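Side-chain contacts in type II restriction enzyme NlaIV (Neisseria lactamica, PDB 6QM2), which recognizes the double-stranded DNA sequence 5'-GGNNCC-3' and cleaves it between the two unspecified central bases, giving blunt ends with terminal 5'-phosphates: residues I198-T201 with V202-P206; A212-W215 with K216-F219. All blocks are in the same frame, centred on the assembly; numbering follows the deposited sequence.

Overall arrangement
Both interactions are local, and they follow one another in series along the chain, without nesting or crossing. Interaction 1 comes first, in the last turns of helix 191-204 and the exit through N205 and P206. A short loop then turns the chain back, and interaction 2 forms the start of helix 215-227. Neither closes a long loop, but the two touch, their centres about 11 Å apart: I198 and E199 pack on the W215 indole, E199 also lies against K216, and V202 meets A212. These meetings join the end of one helix to the start of the next, and both V202 and W215 also reach helix 107-116.

Interaction 1. Residues I198-T201 with V202-P206; sequences IEET and VYQNP
V202, Q204 and N205 reach back by their backbone N-H groups to carbonyls four residues earlier, each 2.9 Å from N to O (V202 N to I198 O, Q204 N to E200 O, N205 N to T201 O), and the Q204 bond is the straightest at 167°. Apolar contact on the buried side is slight. The CG2 branch of V202 points back along the helix toward I198, its nearest side-chain approach being CG2 to I198 CG2 at 4.4 Å, and the same valine continues onto F107 and S111 of helix 107-116.

This is the C-terminal end of helix 191-204. N205 is the first residue to leave helical geometry, and its OD1 turns forward to accept a hydrogen bond from the backbone N of A207, an Asx turn with P206 in its middle position.

Among the polar side chains, Q204 leans back over the preceding turn because its CG stands beside the backbone N (chi1 -70°), with the chain extended beyond. Its NE2 comes 3.8 Å from the aliphatic CG of E200, the amide and carboxylate planes being 77° apart. OE1 lies 4.1 Å from T201 OG1, yet each oxygen has another partner: Q204 OE1 takes the N-H of A159 and T201 OG1 bonds to A197 O. E200 and Y203 run alongside each other toward the outer side. Carboxylate oxygen OE2 of E200 sits at the edge of the tyrosine ring, 3.7 Å from Y203 CD2, while R209 makes a cation-pi contact with the same ring.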
# COMPACT_ATOMS: atom_id res chain seq x y z
N ILE A 198 -2.93 -21.36 -24.65
CA ILE A 198 -3.39 -19.99 -24.96
C ILE A 198 -4.39 -20.04 -26.11
O ILE A 198 -5.47 -19.46 -26.01
CB ILE A 198 -2.23 -19.01 -25.33
CG1 ILE A 198 -1.25 -18.82 -24.16
CG2 ILE A 198 -2.79 -17.66 -25.77
CD1 ILE A 198 -1.80 -18.07 -22.96
N GLU A 199 -4.04 -20.74 -27.19
CA GLU A 199 -4.91 -20.85 -28.37
C GLU A 199 -6.31 -21.31 -27.99
O GLU A 199 -7.30 -20.70 -28.41
CB GLU A 199 -4.33 -21.83 -29.40
CG GLU A 199 -5.09 -21.87 -30.72
CD GLU A 199 -4.80 -23.11 -31.56
OE1 GLU A 199 -3.71 -23.71 -31.41
OE2 GLU A 199 -5.68 -23.48 -32.36
N GLU A 200 -6.39 -22.39 -27.21
CA GLU A 200 -7.68 -22.96 -26.85
C GLU A 200 -8.43 -22.05 -25.88
O GLU A 200 -9.63 -21.82 -26.05
CB GLU A 200 -7.52 -24.37 -26.26
CG GLU A 200 -8.82 -25.15 -26.10
CD GLU A 200 -9.63 -25.25 -27.38
OE1 GLU A 200 -9.03 -25.36 -28.47
OE2 GLU A 200 -10.87 -25.21 -27.29
N THR A 201 -7.71 -21.50 -24.90
CA THR A 201 -8.27 -20.52 -23.97
C THR A 201 -8.93 -19.34 -24.69
O THR A 201 -9.95 -18.83 -24.22
CB THR A 201 -7.21 -19.99 -22.99
OG1 THR A 201 -6.53 -21.09 -22.37
CG2 THR A 201 -7.84 -19.14 -21.90
N VAL A 202 -8.36 -18.92 -25.81
CA VAL A 202 -8.94 -17.85 -26.63
C VAL A 202 -10.37 -18.23 -27.03
O VAL A 202 -11.28 -17.40 -26.93
CB VAL A 202 -8.08 -17.52 -27.88
CG1 VAL A 202 -8.82 -16.62 -28.86
CG2 VAL A 202 -6.78 -16.83 -27.48
N TYR A 203 -10.57 -19.47 -27.48
CA TYR A 203 -11.89 -19.96 -27.88
C TYR A 203 -12.82 -20.19 -26.68
O TYR A 203 -14.01 -19.87 -26.76
CB TYR A 203 -11.77 -21.25 -28.69
CG TYR A 203 -13.11 -21.83 -29.10
CD1 TYR A 203 -13.97 -21.12 -29.92
CD2 TYR A 203 -13.51 -23.08 -28.65
CE1 TYR A 203 -15.20 -21.65 -30.30
CE2 TYR A 203 -14.73 -23.62 -29.01
CZ TYR A 203 -15.57 -22.90 -29.84
OH TYR A 203 -16.79 -23.42 -30.20
N GLN A 204 -12.27 -20.78 -25.61
CA GLN A 204 -13.02 -21.04 -24.37
C GLN A 204 -13.61 -19.77 -23.77
O GLN A 204 -14.75 -19.76 -23.33
CB GLN A 204 -12.13 -21.72 -23.33
CG GLN A 204 -11.74 -23.16 -23.65
CD GLN A 204 -10.73 -23.75 -22.68
OE1 GLN A 204 -10.13 -23.03 -21.87
NE2 GLN A 204 -10.53 -25.06 -22.75
N ASN A 205 -12.81 -18.71 -23.77
CA ASN A 205 -13.19 -17.41 -23.21
C ASN A 205 -14.16 -16.70 -24.16
O ASN A 205 -13.77 -16.36 -25.27
CB ASN A 205 -11.91 -16.58 -23.02
CG ASN A 205 -12.17 -15.22 -22.40
OD1 ASN A 205 -13.30 -14.84 -22.09
ND2 ASN A 205 -11.09 -14.46 -22.21
N PRO A 206 -15.41 -16.46 -23.72
CA PRO A 206 -16.37 -15.74 -24.59
C PRO A 206 -15.90 -14.35 -25.05
O PRO A 206 -16.26 -13.93 -26.14
CB PRO A 206 -17.62 -15.60 -23.71
CG PRO A 206 -17.51 -16.71 -22.72
CD PRO A 206 -16.04 -16.85 -22.45

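Interaction 2. Residues A212-W215 with K216-F219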
# COMPACT_ATOMS: atom_id res chain seq x y z
N ALA A 212 -10.74 -16.29 -32.42
CA ALA A 212 -10.25 -17.63 -32.14
C ALA A 212 -10.04 -18.45 -33.41
O ALA A 212 -9.19 -19.34 -33.44
CB ALA A 212 -11.23 -18.36 -31.23
N SER A 213 -10.81 -18.14 -34.45
CA SER A 213 -10.80 -18.92 -35.69
C SER A 213 -9.42 -18.90 -36.36
O SER A 213 -8.84 -19.94 -36.64
CB SER A 213 -11.87 -18.40 -36.65
OG SER A 213 -12.01 -19.25 -37.78
N LEU A 214 -8.90 -17.70 -36.57
CA LEU A 214 -7.65 -17.52 -37.31
C LEU A 214 -6.39 -17.67 -36.44
O LEU A 214 -5.29 -17.81 -36.98
CB LEU A 214 -7.65 -16.15 -38.00
CG LEU A 214 -8.91 -15.75 -38.81
CD1 LEU A 214 -8.72 -14.40 -39.48
CD2 LEU A 214 -9.28 -16.81 -39.84
N TRP A 215 -6.57 -17.69 -35.11
CA TRP A 215 -5.47 -17.53 -34.13
C TRP A 215 -4.22 -18.38 -34.37
O TRP A 215 -3.10 -17.86 -34.28
CB TRP A 215 -5.98 -17.78 -32.69
CG TRP A 215 -5.16 -17.09 -31.64
CD1 TRP A 215 -5.43 -15.88 -31.08
CD2 TRP A 215 -3.94 -17.55 -31.06
NE1 TRP A 215 -4.45 -15.55 -30.17
CE2 TRP A 215 -3.52 -16.55 -30.14
CE3 TRP A 215 -3.15 -18.70 -31.22
CZ2 TRP A 215 -2.35 -16.68 -29.38
CZ3 TRP A 215 -1.98 -18.82 -30.47
CH2 TRP A 215 -1.59 -17.82 -29.56
N LYS A 216 -4.40 -19.67 -34.65
CA LYS A 216 -3.27 -20.61 -34.82
C LYS A 216 -2.39 -20.21 -36.01
O LYS A 216 -1.17 -20.10 -35.88
CB LYS A 216 -3.78 -22.04 -35.01
CG LYS A 216 -2.70 -23.12 -35.07
CD LYS A 216 -3.29 -24.46 -35.50
CE LYS A 216 -2.26 -25.36 -36.17
NZ LYS A 216 -1.11 -25.65 -35.28
N ARG A 217 -3.04 -20.02 -37.17
CA ARG A 217 -2.35 -19.63 -38.40
C ARG A 217 -1.65 -18.28 -38.22
O ARG A 217 -0.45 -18.16 -38.45
CB ARG A 217 -3.33 -19.59 -39.58
CG ARG A 217 -2.69 -19.44 -40.96
CD ARG A 217 -3.74 -19.31 -42.07
NE ARG A 217 -4.65 -18.18 -41.86
CZ ARG A 217 -4.39 -16.89 -42.12
NH1 ARG A 217 -3.21 -16.51 -42.62
NH2 ARG A 217 -5.32 -15.97 -41.87
N LYS A 218 -2.41 -17.28 -37.76
CA LYS A 218 -1.88 -15.94 -37.52
C LYS A 218 -0.65 -15.93 -36.60
O LYS A 218 0.28 -15.16 -36.82
CB LYS A 218 -2.95 -15.01 -36.94
CG LYS A 218 -4.06 -14.66 -37.92
CD LYS A 218 -4.87 -13.45 -37.48
CE LYS A 218 -4.09 -12.16 -37.62
NZ LYS A 218 -5.00 -10.98 -37.65
N PHE A 219 -0.66 -16.79 -35.58
CA PHE A 219 0.48 -16.91 -34.67
C PHE A 219 1.68 -17.58 -35.34
O PHE A 219 2.82 -17.11 -35.18
CB PHE A 219 0.12 -17.69 -33.40
CG PHE A 219 1.30 -17.89 -32.50
CD1 PHE A 219 1.70 -16.89 -31.63
CD2 PHE A 219 2.05 -19.06 -32.56
CE1 PHE A 219 2.82 -17.06 -30.82
CE2 PHE A 219 3.17 -19.24 -31.76
CZ PHE A 219 3.56 -18.24 -30.88
O HOH W 1 -7.09 -21.32 -33.80
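One face of the W215 indole is taken by F219 CB, 4.2 Å from the centroid of the W215 six-membered ring and 28° off the ring normal, a CH-pi contact; on the side of the other face lie I198, E199 and V202 of helix 191-204. The side chains come nearest at W215 CZ3 and F219 CB, 3.8 Å apart. Beyond CB the phenyl ring runs alongside the indole in the same direction, the planes only 5° apart but slid so far that they barely overlap, with 5.4 Å between the F219 and W215 six-membered ring centroids. At the indole edge, near its plane, sits the backbone N of K216, 3.8 Å from W215 CE3. I114 and I115 of helix 107-116 also touch W215. The guanidinium of R217 meets the CD1 methyl of L214 at its edge, CD1 to NH2 4.4 Å; its NH1 forms a salt bridge with E221.

F219 projects from the helix with CG anti to the backbone N (chi1 176°), which carries its ring beyond W215 toward L121, I231 and I233. On the outer side the aliphatic part of K218 folds back onto L214, CG and CD both against the leucine CB.

The backbone bonds K218 N to L214 O and F219 N to W215 O begin the regular helical pattern. Two residues before K218, a water accepts the N-H of K216, 3.3 Å from K216 N, and donates to A212 O, where an i to i-4 bond would fall.

This is the N-terminal start of helix 215-227 and the loop leading into it, with an aromatic i, i+4 pair on its buried side.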